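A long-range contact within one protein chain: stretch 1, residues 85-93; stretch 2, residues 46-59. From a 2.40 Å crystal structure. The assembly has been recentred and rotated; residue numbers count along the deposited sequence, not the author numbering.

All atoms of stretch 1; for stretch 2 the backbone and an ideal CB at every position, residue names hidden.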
# COMPACT_ATOMS: atom_id res chain seq x y z
N PHE A 85 1.43 -8.60 -2.22
CA PHE A 85 0.32 -8.99 -3.09
C PHE A 85 0.62 -10.17 -4.00
O PHE A 85 -0.28 -10.72 -4.64
CB PHE A 85 -0.13 -7.79 -3.93
CG PHE A 85 -0.54 -6.61 -3.11
CD1 PHE A 85 -1.69 -6.66 -2.33
CD2 PHE A 85 0.21 -5.45 -3.12
CE1 PHE A 85 -2.08 -5.57 -1.57
CE2 PHE A 85 -0.18 -4.35 -2.36
CZ PHE A 85 -1.32 -4.41 -1.59
N PHE A 86 1.88 -10.57 -4.07
CA PHE A 86 2.29 -11.66 -4.94
C PHE A 86 3.30 -12.56 -4.24
O PHE A 86 4.09 -12.10 -3.41
CB PHE A 86 2.90 -11.12 -6.24
CG PHE A 86 1.99 -10.19 -7.00
CD1 PHE A 86 2.12 -8.81 -6.87
CD2 PHE A 86 1.01 -10.69 -7.84
CE1 PHE A 86 1.30 -7.95 -7.57
CE2 PHE A 86 0.18 -9.83 -8.55
CZ PHE A 86 0.32 -8.46 -8.42
N ARG A 87 3.29 -13.84 -4.59
CA ARG A 87 4.26 -14.78 -4.06
C ARG A 87 5.69 -14.39 -4.40
O ARG A 87 6.57 -14.44 -3.56
CB ARG A 87 3.97 -16.19 -4.57
CG ARG A 87 2.68 -16.79 -4.08
CD ARG A 87 2.75 -17.11 -2.60
NE ARG A 87 2.52 -18.53 -2.33
CZ ARG A 87 3.49 -19.41 -2.08
NH1 ARG A 87 3.20 -20.67 -1.84
NH2 ARG A 87 4.74 -19.00 -2.07
N PHE A 88 5.92 -14.00 -5.65
CA PHE A 88 7.26 -13.67 -6.12
C PHE A 88 7.82 -12.48 -5.35
O PHE A 88 9.02 -12.40 -5.07
CB PHE A 88 7.23 -13.36 -7.61
CG PHE A 88 8.30 -14.05 -8.40
CD1 PHE A 88 9.59 -13.55 -8.43
CD2 PHE A 88 8.01 -15.20 -9.13
CE1 PHE A 88 10.57 -14.19 -9.17
CE2 PHE A 88 8.98 -15.83 -9.87
CZ PHE A 88 10.27 -15.32 -9.89
N GLU A 89 6.92 -11.56 -5.01
CA GLU A 89 7.26 -10.41 -4.19
C GLU A 89 7.95 -10.86 -2.90
O GLU A 89 8.92 -10.24 -2.46
CB GLU A 89 6.00 -9.61 -3.87
CG GLU A 89 6.25 -8.25 -3.28
CD GLU A 89 4.99 -7.41 -3.18
OE1 GLU A 89 3.90 -7.91 -3.54
OE2 GLU A 89 5.08 -6.24 -2.74
N LEU A 90 7.46 -11.95 -2.32
CA LEU A 90 8.06 -12.51 -1.11
C LEU A 90 9.49 -12.97 -1.35
O LEU A 90 10.33 -12.92 -0.45
CB LEU A 90 7.22 -13.69 -0.60
CG LEU A 90 5.77 -13.35 -0.25
CD1 LEU A 90 5.02 -14.61 0.15
CD2 LEU A 90 5.72 -12.31 0.86
N CYS A 91 9.77 -13.42 -2.57
CA CYS A 91 11.12 -13.83 -2.94
C CYS A 91 12.01 -12.60 -3.03
O CYS A 91 13.16 -12.62 -2.58
CB CYS A 91 11.12 -14.56 -4.28
SG CYS A 91 10.04 -15.99 -4.35
N VAL A 92 11.47 -11.54 -3.63
CA VAL A 92 12.21 -10.28 -3.72
C VAL A 92 12.65 -9.78 -2.34
O VAL A 92 13.78 -9.33 -2.17
CB VAL A 92 11.39 -9.18 -4.43
CG1 VAL A 92 12.13 -7.86 -4.42
CG2 VAL A 92 11.06 -9.61 -5.86
N MET A 93 11.76 -9.89 -1.36
CA MET A 93 12.06 -9.42 -0.01
C MET A 93 12.73 -10.48 0.87
O MET A 93 12.87 -10.29 2.08
CB MET A 93 10.80 -8.89 0.68
CG MET A 93 10.77 -7.37 0.78
SD MET A 93 11.14 -6.60 -0.80
CE MET A 93 9.68 -7.04 -1.74
N UNK A 46 -2.85 -11.12 -16.01
CA UNK A 46 -1.62 -10.53 -16.47
C UNK A 46 -0.81 -10.04 -15.27
O UNK A 46 0.42 -9.97 -15.31
CB UNK A 46 -1.90 -9.39 -17.45
N UNK A 47 -1.53 -9.71 -14.19
CA UNK A 47 -0.92 -9.26 -12.94
C UNK A 47 0.12 -10.23 -12.37
O UNK A 47 1.24 -9.84 -12.06
CB UNK A 47 -2.02 -9.03 -11.90
N UNK A 48 -0.25 -11.50 -12.25
CA UNK A 48 0.64 -12.50 -11.68
C UNK A 48 1.89 -12.75 -12.53
O UNK A 48 3.01 -12.81 -12.01
CB UNK A 48 -0.12 -13.81 -11.49
N UNK A 49 1.68 -12.89 -13.83
CA UNK A 49 2.78 -13.09 -14.76
C UNK A 49 3.74 -11.91 -14.76
O UNK A 49 4.96 -12.08 -14.79
CB UNK A 49 2.24 -13.32 -16.17
N UNK A 50 3.18 -10.70 -14.73
CA UNK A 50 4.01 -9.49 -14.72
C UNK A 50 4.75 -9.34 -13.39
O UNK A 50 5.88 -8.84 -13.35
CB UNK A 50 3.15 -8.25 -14.98
N UNK A 51 4.12 -9.79 -12.31
CA UNK A 51 4.76 -9.82 -11.01
C UNK A 51 5.96 -10.76 -11.03
O UNK A 51 7.05 -10.41 -10.56
CB UNK A 51 3.76 -10.25 -9.93
N UNK A 52 5.76 -11.95 -11.60
CA UNK A 52 6.83 -12.93 -11.71
C UNK A 52 7.97 -12.43 -12.57
O UNK A 52 9.15 -12.66 -12.26
CB UNK A 52 6.29 -14.24 -12.28
N UNK A 53 7.63 -11.74 -13.65
CA UNK A 53 8.64 -11.19 -14.54
C UNK A 53 9.45 -10.10 -13.84
O UNK A 53 10.68 -10.05 -13.97
CB UNK A 53 7.99 -10.63 -15.81
N UNK A 54 8.76 -9.23 -13.10
CA UNK A 54 9.44 -8.20 -12.33
C UNK A 54 10.41 -8.84 -11.34
O UNK A 54 11.56 -8.40 -11.20
CB UNK A 54 8.43 -7.32 -11.60
N UNK A 55 9.95 -9.89 -10.67
CA UNK A 55 10.81 -10.66 -9.80
C UNK A 55 12.07 -11.19 -10.47
O UNK A 55 13.17 -10.98 -9.97
CB UNK A 55 10.02 -11.83 -9.22
N UNK A 56 11.91 -11.88 -11.60
CA UNK A 56 13.05 -12.50 -12.28
C UNK A 56 14.04 -11.46 -12.80
O UNK A 56 15.27 -11.65 -12.75
CB UNK A 56 12.56 -13.37 -13.44
N UNK A 57 13.51 -10.35 -13.30
CA UNK A 57 14.33 -9.23 -13.73
C UNK A 57 15.12 -8.64 -12.58
O UNK A 57 16.29 -8.29 -12.73
CB UNK A 57 13.46 -8.15 -14.37
N UNK A 58 14.49 -8.51 -11.42
CA UNK A 58 15.22 -8.00 -10.26
C UNK A 58 16.25 -9.01 -9.77
O UNK A 58 17.28 -8.64 -9.20
CB UNK A 58 14.25 -7.65 -9.13
N UNK A 59 15.98 -10.29 -9.99
CA UNK A 59 16.92 -11.33 -9.62
C UNK A 59 18.18 -11.23 -10.47
O UNK A 59 19.29 -11.35 -9.96
CB UNK A 59 16.28 -12.71 -9.77

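Stretch 2 is helical and runs nearly parallel to the short helix 87-92, at 16°, with the axes 8.7 Å apart at closest approach. F86, F88 and V92 point toward it. No hydrogen bond links the two stretches; the contacts found are packing and CH-pi.

Positions 46, 49, 50 and 53 have nothing of stretch 1 near their ideal CB atoms, so many residues would suit. They are R46, poorly ordered; G49, with room for a CB; K50, whose end leads away; and K53.

At position 47 CA-to-CB points sideways, and the ideal CB lies 4.1 Å from F86 CE2. A small or medium apolar residue would suit. It is A47, whose CB lies 4.1 Å from F86 CE2.

Position 48 also points sideways, with its ideal CB 4.9 Å from F86 CD2. Polar or apolar residues are possible. It is D48. Its OD1 lies 3.5 Å from F86 CE2, at the edge of the ring and near its plane.

Position 51 points toward stretch 1. Its ideal CB is already 3.4 Å from F86 CG, a tight fit, so a small residue is favoured. It is A51. Its CB sits over one face of the F86 ring, 3.6 Å from the ring centroid, in a CH-pi contact.

At position 52 the ideal CB would be 3.7 Å from F88 CD2. Glycine, alanine or serine could fit. It is G52, and its CA lies over one face of the F88 ring, 4.0 Å from the centroid, as a second CH-pi contact.

Position 55 is the most restrictive. It points toward stretch 1, and an ideal CB would clash with F88 CD1 at 1.9 Å. Glycine is the clear expectation, and the residue is G55. Its CA approaches F88 CD1 to 3.4 Å. The bare backbone lets F88 settle as a knob among 51, 52, 55 and 56.

At position 56 the ideal CB is 4.7 Å from F88 CZ, pointing sideways. Small residues would suit. It is S56; its OG donates to K53 O at 3.0 Å.

Position 58 points toward V92, with its ideal CB 5.0 Å from V92 CG2. That leaves space for leucine, isoleucine or methionine. It is M58, whose CE packs 3.9 Å from V92 CG1.

Positions 54, 57 and 59 also have ideal CB atoms free of stretch 1, and the choice is open; they are A54, M57 and R59.

Stretch 2, residues 46-59: RADGKAGKAGSMMR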
# COMPACT_ATOMS: atom_id res chain seq x y z
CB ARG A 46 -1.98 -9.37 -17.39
CG ARG A 46 -0.87 -8.45 -17.82
CD ARG A 46 -1.51 -7.10 -18.11
NE ARG A 46 -1.59 -6.84 -19.53
CZ ARG A 46 -1.44 -7.78 -20.45
NH1 ARG A 46 -1.21 -9.06 -20.14
NH2 ARG A 46 -1.53 -7.44 -21.71
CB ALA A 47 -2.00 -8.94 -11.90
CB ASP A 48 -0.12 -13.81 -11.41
CG ASP A 48 -1.07 -13.71 -10.23
OD1 ASP A 48 -1.47 -12.58 -9.88
OD2 ASP A 48 -1.42 -14.76 -9.65
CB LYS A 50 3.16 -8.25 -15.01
CG LYS A 50 3.35 -7.70 -16.42
CD LYS A 50 3.35 -8.81 -17.46
CE LYS A 50 3.75 -8.27 -18.83
NZ LYS A 50 4.20 -9.35 -19.76
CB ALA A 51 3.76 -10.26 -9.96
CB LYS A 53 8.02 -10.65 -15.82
CG LYS A 53 9.04 -10.38 -16.92
CD LYS A 53 9.94 -11.59 -17.12
CE LYS A 53 10.82 -11.44 -18.34
NZ LYS A 53 11.73 -10.26 -18.23
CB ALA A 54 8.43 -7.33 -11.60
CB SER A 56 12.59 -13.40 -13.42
OG SER A 56 12.10 -12.65 -14.52
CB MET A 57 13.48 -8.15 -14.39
CG MET A 57 12.93 -8.55 -15.74
SD MET A 57 11.93 -7.24 -16.46
CE MET A 57 13.17 -5.97 -16.72
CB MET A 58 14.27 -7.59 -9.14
CG MET A 58 13.58 -6.27 -9.42
SD MET A 58 12.59 -5.71 -8.04
CE MET A 58 13.85 -5.36 -6.82
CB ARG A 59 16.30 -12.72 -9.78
CG ARG A 59 17.23 -13.84 -9.35
CD ARG A 59 16.88 -15.13 -10.07
NE ARG A 59 16.72 -14.91 -11.50
CZ ARG A 59 15.74 -15.42 -12.23
NH1 ARG A 59 15.67 -15.17 -13.53
NH2 ARG A 59 14.82 -16.18 -11.65
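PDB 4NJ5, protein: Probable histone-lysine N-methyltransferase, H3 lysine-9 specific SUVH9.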